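Local coordinates for ankyrin repeat and SAM domain-containing protein 3 (Homo sapiens, PDB 4NL9) that self-associates through its SAM domain, the part present here, and may take part in vasopressin signalling in the kidney, at residues Tyr23-Phe27 against Ile48-Leu52. The protein carries 1 engineered substitution. Sequence-based numbering, arbitrary orientation.
Sequences YLQVF and IGITL
Ile50 reaches with its CD1 methyl between the rings of Tyr23 and Phe27; Ile50 and Phe27 are the buried residues here. The methyl lies 3.5 Å from Tyr23 CD1 and also touches CB and CG of the same tyrosine. Tyr23 CG sits anti to the carbonyl carbon (chi1 -62°), which turns the ring toward Ile50, met obliquely. Phe27 CZ meets Ile50 CG1 at 4.0 Å, the two side chains running nearly at right angles. Phe27 CE1 lies equally far, 4.0 Å, from Ile48 CD1. Val26 adds a tighter spot: its CG1 and Ile48 CG2 are 3.5 Å apart, closer than carbons usually pack. Val26 CG1 also rests 3.5 Å from Ile48 O. Gly49, just after helix 42-48, has positive phi and closes it in a Schellman motif, and Ile50 follows at the centre of an inverse gamma turn.

The contact is looser toward Leu52, which touches through a single methyl and buries little surface. There Tyr23 OH comes within 4.0 Å of Leu52 CD1. No hydrogen bond joins the two segments, and this end is partly exposed. Replacing Tyr23 by an alanine removes ring and hydroxyl, and is likely to leave Ile50 CD1 uncovered on that side and Leu52 CD1 without the hydroxyl that approaches it. Tyr23 and Leu52 each also pack on an acidic side chain of the chain of another protein.

Within the helical SAM fold, the contact joins the start of helix 24-29 to the end of helix 42-48 and the loop leading to helix 53-65. Met59 of helix 53-65 touches Tyr23, Phe27 and Ile50. Phe27 also packs on Leu11 and Leu15 of helix 11-17 and meets Phe37 edge-to-face.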
loop_
_atom_site.group_PDB
_atom_site.type_symbol
_atom_site.label_atom_id
_atom_site.label_comp_id
_atom_site.label_asym_id
_atom_site.label_seq_id
_atom_site.Cartn_x
_atom_site.Cartn_y
_atom_site.Cartn_z
ATOM N N TYR A 23 -13.145 2.130 0.686
ATOM C CA TYR A 23 -12.996 3.024 1.835
ATOM C C TYR A 23 -13.684 4.385 1.676
ATOM O O TYR A 23 -13.634 5.222 2.587
ATOM C CB TYR A 23 -11.517 3.217 2.200
ATOM C CG TYR A 23 -10.874 1.918 2.602
ATOM C CD1 TYR A 23 -11.182 1.323 3.824
ATOM C CD2 TYR A 23 -10.003 1.263 1.748
ATOM C CE1 TYR A 23 -10.619 0.117 4.188
ATOM C CE2 TYR A 23 -9.429 0.067 2.105
ATOM C CZ TYR A 23 -9.739 -0.499 3.322
ATOM O OH TYR A 23 -9.169 -1.706 3.648
ATOM N N LEU A 24 -14.338 4.604 0.541
ATOM C CA LEU A 24 -14.910 5.923 0.281
ATOM C C LEU A 24 -15.942 6.324 1.337
ATOM O O LEU A 24 -15.928 7.447 1.828
ATOM C CB LEU A 24 -15.532 5.982 -1.119
ATOM C CG LEU A 24 -16.264 7.287 -1.474
ATOM C CD1 LEU A 24 -15.315 8.489 -1.505
ATOM C CD2 LEU A 24 -17.010 7.168 -2.796
ATOM N N GLN A 25 -16.838 5.412 1.697
ATOM C CA GLN A 25 -17.896 5.780 2.635
ATOM C C GLN A 25 -17.361 6.036 4.047
ATOM O O GLN A 25 -17.930 6.832 4.789
ATOM C CB GLN A 25 -19.034 4.753 2.626
ATOM C CG GLN A 25 -19.727 4.662 1.268
ATOM C CD GLN A 25 -21.150 4.126 1.344
ATOM O OE1 GLN A 25 -21.420 3.130 2.015
ATOM N NE2 GLN A 25 -22.068 4.792 0.648
ATOM N N VAL A 26 -16.256 5.391 4.408
ATOM C CA VAL A 26 -15.611 5.697 5.677
ATOM C C VAL A 26 -15.155 7.156 5.704
ATOM O O VAL A 26 -15.393 7.880 6.678
ATOM C CB VAL A 26 -14.436 4.751 5.969
ATOM C CG1 VAL A 26 -13.627 5.265 7.127
ATOM C CG2 VAL A 26 -14.947 3.358 6.283
ATOM N N PHE A 27 -14.530 7.609 4.619
ATOM C CA PHE A 27 -14.119 9.006 4.538
ATOM C C PHE A 27 -15.320 9.953 4.535
ATOM O O PHE A 27 -15.321 10.971 5.239
ATOM C CB PHE A 27 -13.235 9.253 3.306
ATOM C CG PHE A 27 -11.852 8.665 3.423
ATOM C CD1 PHE A 27 -10.951 9.167 4.347
ATOM C CD2 PHE A 27 -11.458 7.612 2.612
ATOM C CE1 PHE A 27 -9.679 8.634 4.467
ATOM C CE2 PHE A 27 -10.186 7.070 2.725
ATOM C CZ PHE A 27 -9.292 7.581 3.663
ATOM N N ILE A 48 -8.687 6.754 11.172
ATOM C CA ILE A 48 -9.992 6.767 10.485
ATOM C C ILE A 48 -10.511 5.341 10.219
ATOM O O ILE A 48 -11.722 5.115 10.076
ATOM C CB ILE A 48 -9.885 7.587 9.165
ATOM C CG1 ILE A 48 -9.741 9.078 9.472
ATOM C CG2 ILE A 48 -11.093 7.384 8.255
ATOM C CD1 ILE A 48 -9.297 9.913 8.271
ATOM N N GLY A 49 -9.598 4.367 10.162
ATOM C CA GLY A 49 -9.992 2.993 9.929
ATOM C C GLY A 49 -9.301 2.324 8.756
ATOM O O GLY A 49 -9.685 1.224 8.357
ATOM N N ILE A 50 -8.284 2.973 8.195
ATOM C CA ILE A 50 -7.506 2.335 7.137
ATOM C C ILE A 50 -6.396 1.561 7.835
ATOM O O ILE A 50 -5.268 2.037 7.949
ATOM C CB ILE A 50 -6.920 3.345 6.113
ATOM C CG1 ILE A 50 -7.941 4.425 5.727
ATOM C CG2 ILE A 50 -6.438 2.616 4.857
ATOM C CD1 ILE A 50 -9.290 3.891 5.249
ATOM N N THR A 51 -6.743 0.377 8.337
ATOM C CA THR A 51 -5.851 -0.335 9.250
ATOM C C THR A 51 -4.922 -1.315 8.564
ATOM O O THR A 51 -3.935 -1.738 9.171
ATOM C CB THR A 51 -6.629 -1.090 10.351
ATOM O OG1 THR A 51 -7.314 -2.220 9.790
ATOM C CG2 THR A 51 -7.630 -0.173 11.031
ATOM N N LEU A 52 -5.198 -1.654 7.312
ATOM C CA LEU A 52 -4.362 -2.623 6.597
ATOM C C LEU A 52 -3.211 -1.964 5.849
ATOM O O LEU A 52 -3.331 -0.838 5.349
ATOM C CB LEU A 52 -5.212 -3.448 5.645
ATOM C CG LEU A 52 -6.429 -4.118 6.282
ATOM C CD1 LEU A 52 -7.224 -4.869 5.233
ATOM C CD2 LEU A 52 -5.987 -5.072 7.397
#